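Local coordinates for ribosome hibernation protein YHBH (PDB 4HEI), which probably binds the small ribosomal subunit and inhibits translation in stationary phase, associating with the 100S dimers of hibernating ribosomes, at residues M1-H9 with Q17-E28. Sequence-based numbering, arbitrary orientation.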
# COMPACT_ATOMS: atom_id res chain seq x y z
N MET A 1 5.08 12.48 3.18
CA MET A 1 4.56 11.31 2.41
C MET A 1 3.77 11.75 1.18
O MET A 1 2.72 12.39 1.29
CB MET A 1 3.68 10.44 3.31
CG MET A 1 2.96 9.31 2.58
SD MET A 1 2.07 8.17 3.69
CE MET A 1 0.64 9.18 4.14
N GLN A 2 4.29 11.41 0.00
CA GLN A 2 3.63 11.73 -1.26
C GLN A 2 3.25 10.41 -1.89
O GLN A 2 4.12 9.65 -2.33
CB GLN A 2 4.59 12.49 -2.19
CG GLN A 2 5.02 13.84 -1.65
CD GLN A 2 5.87 14.61 -2.65
OE1 GLN A 2 5.42 14.91 -3.76
NE2 GLN A 2 7.10 14.93 -2.26
N ILE A 3 1.95 10.12 -1.92
CA ILE A 3 1.44 8.88 -2.48
C ILE A 3 1.00 8.98 -3.93
O ILE A 3 0.23 9.88 -4.29
CB ILE A 3 0.22 8.36 -1.69
CG1 ILE A 3 0.54 8.28 -0.20
CG2 ILE A 3 -0.19 6.99 -2.20
CD1 ILE A 3 -0.67 7.99 0.67
N ASN A 4 1.48 8.07 -4.76
CA ASN A 4 1.08 8.05 -6.15
C ASN A 4 0.32 6.75 -6.36
O ASN A 4 0.87 5.66 -6.18
CB ASN A 4 2.28 8.09 -7.10
CG ASN A 4 1.87 8.07 -8.56
OD1 ASN A 4 1.37 7.07 -9.07
ND2 ASN A 4 2.06 9.20 -9.25
N ILE A 5 -0.96 6.85 -6.72
CA ILE A 5 -1.77 5.67 -6.94
C ILE A 5 -2.04 5.51 -8.42
O ILE A 5 -2.55 6.43 -9.07
CB ILE A 5 -3.12 5.78 -6.21
CG1 ILE A 5 -2.88 6.03 -4.72
CG2 ILE A 5 -3.94 4.52 -6.42
CD1 ILE A 5 -4.15 6.29 -3.92
N GLN A 6 -1.70 4.34 -8.95
CA GLN A 6 -1.92 4.05 -10.36
C GLN A 6 -2.76 2.79 -10.51
O GLN A 6 -2.69 1.88 -9.69
CB GLN A 6 -0.59 3.85 -11.08
CG GLN A 6 0.28 5.10 -11.16
CD GLN A 6 -0.39 6.22 -11.92
OE1 GLN A 6 -0.92 6.01 -13.01
NE2 GLN A 6 -0.37 7.42 -11.34
N GLY A 7 -3.55 2.75 -11.58
CA GLY A 7 -4.38 1.59 -11.84
C GLY A 7 -3.98 0.96 -13.16
O GLY A 7 -3.46 1.65 -14.04
N HIS A 8 -4.23 -0.33 -13.31
CA HIS A 8 -3.92 -1.05 -14.54
C HIS A 8 -5.00 -2.09 -14.79
O HIS A 8 -5.21 -2.99 -13.97
CB HIS A 8 -2.56 -1.73 -14.45
CG HIS A 8 -2.19 -2.52 -15.67
ND1 HIS A 8 -1.80 -1.91 -16.85
CD2 HIS A 8 -2.19 -3.85 -15.91
CE1 HIS A 8 -1.57 -2.84 -17.76
NE2 HIS A 8 -1.80 -4.03 -17.22
N HIS A 9 -5.68 -1.98 -15.93
CA HIS A 9 -6.75 -2.91 -16.29
C HIS A 9 -7.80 -2.93 -15.19
O HIS A 9 -8.24 -3.99 -14.75
CB HIS A 9 -6.19 -4.33 -16.49
CG HIS A 9 -5.33 -4.47 -17.70
ND1 HIS A 9 -4.78 -5.68 -18.08
CD2 HIS A 9 -4.94 -3.57 -18.63
CE1 HIS A 9 -4.08 -5.51 -19.19
NE2 HIS A 9 -4.16 -4.24 -19.55
N GLN A 17 -9.15 5.27 -4.20
CA GLN A 17 -8.10 6.22 -3.86
C GLN A 17 -8.31 6.79 -2.47
O GLN A 17 -7.36 6.89 -1.69
CB GLN A 17 -8.02 7.32 -4.92
CG GLN A 17 -7.50 6.80 -6.25
CD GLN A 17 -7.21 7.89 -7.25
OE1 GLN A 17 -8.10 8.39 -7.93
NE2 GLN A 17 -5.94 8.28 -7.35
N ASP A 18 -9.55 7.16 -2.15
CA ASP A 18 -9.85 7.71 -0.83
C ASP A 18 -9.51 6.68 0.24
O ASP A 18 -8.90 7.00 1.27
CB ASP A 18 -11.33 8.09 -0.71
CG ASP A 18 -11.69 9.30 -1.56
OD1 ASP A 18 -10.79 10.09 -1.89
OD2 ASP A 18 -12.89 9.46 -1.88
N TYR A 19 -9.90 5.43 -0.00
CA TYR A 19 -9.63 4.35 0.94
C TYR A 19 -8.13 4.17 1.14
O TYR A 19 -7.66 4.05 2.27
CB TYR A 19 -10.25 3.04 0.44
CG TYR A 19 -10.18 1.92 1.43
CD1 TYR A 19 -10.92 1.95 2.61
CD2 TYR A 19 -9.34 0.82 1.21
CE1 TYR A 19 -10.85 0.93 3.54
CE2 TYR A 19 -9.26 -0.21 2.14
CZ TYR A 19 -10.01 -0.15 3.30
OH TYR A 19 -9.93 -1.16 4.21
N VAL A 20 -7.39 4.13 0.04
CA VAL A 20 -5.94 3.96 0.12
C VAL A 20 -5.35 5.09 0.96
O VAL A 20 -4.55 4.84 1.86
CB VAL A 20 -5.29 3.97 -1.27
CG1 VAL A 20 -3.77 4.00 -1.13
CG2 VAL A 20 -5.72 2.73 -2.06
N HIS A 21 -5.76 6.31 0.66
CA HIS A 21 -5.26 7.46 1.42
C HIS A 21 -5.58 7.31 2.90
O HIS A 21 -4.75 7.60 3.76
CB HIS A 21 -5.84 8.75 0.85
CG HIS A 21 -5.00 9.36 -0.23
ND1 HIS A 21 -3.78 9.95 0.03
CD2 HIS A 21 -5.17 9.42 -1.57
CE1 HIS A 21 -3.24 10.35 -1.11
NE2 HIS A 21 -4.06 10.04 -2.09
N SER A 22 -6.79 6.85 3.19
CA SER A 22 -7.22 6.65 4.56
C SER A 22 -6.26 5.71 5.30
O SER A 22 -5.78 6.01 6.40
CB SER A 22 -8.64 6.08 4.59
OG SER A 22 -9.08 5.88 5.92
N LYS A 23 -5.97 4.56 4.68
CA LYS A 23 -5.08 3.57 5.28
C LYS A 23 -3.68 4.12 5.54
O LYS A 23 -3.09 3.85 6.59
CB LYS A 23 -4.98 2.34 4.36
CG LYS A 23 -6.31 1.71 4.00
CD LYS A 23 -6.99 1.06 5.20
CE LYS A 23 -6.22 -0.16 5.67
NZ LYS A 23 -6.97 -0.92 6.70
N PHE A 24 -3.14 4.88 4.59
CA PHE A 24 -1.80 5.44 4.74
C PHE A 24 -1.73 6.60 5.72
O PHE A 24 -0.71 6.81 6.37
CB PHE A 24 -1.24 5.82 3.37
CG PHE A 24 -0.65 4.65 2.64
CD1 PHE A 24 0.65 4.23 2.91
CD2 PHE A 24 -1.41 3.93 1.72
CE1 PHE A 24 1.18 3.10 2.29
CE2 PHE A 24 -0.89 2.79 1.10
CZ PHE A 24 0.41 2.38 1.39
N ASP A 25 -2.84 7.33 5.88
CA ASP A 25 -2.85 8.41 6.85
C ASP A 25 -2.76 7.82 8.26
O ASP A 25 -2.16 8.41 9.15
CB ASP A 25 -4.12 9.27 6.72
CG ASP A 25 -4.02 10.28 5.60
OD1 ASP A 25 -2.89 10.53 5.13
OD2 ASP A 25 -5.06 10.84 5.20
N LYS A 26 -3.36 6.64 8.47
CA LYS A 26 -3.29 6.01 9.78
C LYS A 26 -1.88 5.50 10.02
O LYS A 26 -1.31 5.67 11.10
CB LYS A 26 -4.28 4.84 9.87
CG LYS A 26 -5.74 5.24 9.81
CD LYS A 26 -6.64 4.04 10.05
CE LYS A 26 -8.10 4.43 10.08
NZ LYS A 26 -8.38 5.44 11.14
N LEU A 27 -1.34 4.87 8.99
CA LEU A 27 -0.00 4.29 9.02
C LEU A 27 1.11 5.28 9.38
O LEU A 27 2.00 4.96 10.17
CB LEU A 27 0.29 3.67 7.65
CG LEU A 27 1.57 2.84 7.53
CD1 LEU A 27 1.41 1.59 8.37
CD2 LEU A 27 1.80 2.47 6.07
N GLU A 28 1.07 6.48 8.80
CA GLU A 28 2.12 7.46 9.06
C GLU A 28 2.21 7.91 10.51
O GLU A 28 3.21 8.52 10.92
CB GLU A 28 1.96 8.68 8.14
CG GLU A 28 0.83 9.63 8.53
CD GLU A 28 0.93 10.98 7.81
OE1 GLU A 28 0.06 11.85 8.06
OE2 GLU A 28 1.87 11.17 7.02
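Ile5 and Val20 meet tip to tip where edge strand 2-8 lies over helix 14-27, a compact example of how alternate residues of a strand seat a helix against a sheet. Ile5 CD1 comes within 3.6 Å of Val20 CG1. Two residues back, Ile3 crosses Phe24 at a slant, its CD1 3.5 Å from Phe24 CB, pressing on the root of the aromatic side chain. In both isoleucines CG1 lies opposite the carbonyl carbon (chi1 -53° in Ile3) and the extended ethyl branch carries CD1 down to the helix.

Polar side chains flank this apolar row through their carbon and nitrogen atoms, and no hydrogen bond spans the two segments. The His21 imidazole is shared by both isoleucines, which approach it obliquely: Ile3 CD1 is 3.7 Å from His21 ND1, and Ile5 CD1 lies a little farther off, nearest His21 CD2. Gln17 stretches its amide alongside Ile5, with NE2 3.9 Å from Ile5 CB.

Met1, just ahead of the strand, closes this end of the contact. Met1 SD makes an oblique Met-aromatic contact with Phe24, 5.4 Å from the ring centroid, the two side chains crossing nearly at right angles. A bend at chi3 (75°) turns the methyl onto the helix, where Met1 CE rests 3.5 Å from Phe24 O and 3.7 Å from Glu28 OE2.

The axes of strand 2-8 and helical segment 17-27 run roughly antiparallel, 146° between their directions and 10.1 Å at closest approach, as the first two elements of a beta-alpha-beta unit. Strand 34-44 completes it, pairing in parallel with 2-8 by backbone hydrogen bonds. Beyond the contact, Phe24 reaches Leu54 of strand 47-56, while Val20 touches Ile74 of helix 70-91, the second helix of this beta-alpha-beta-beta-beta-alpha fold.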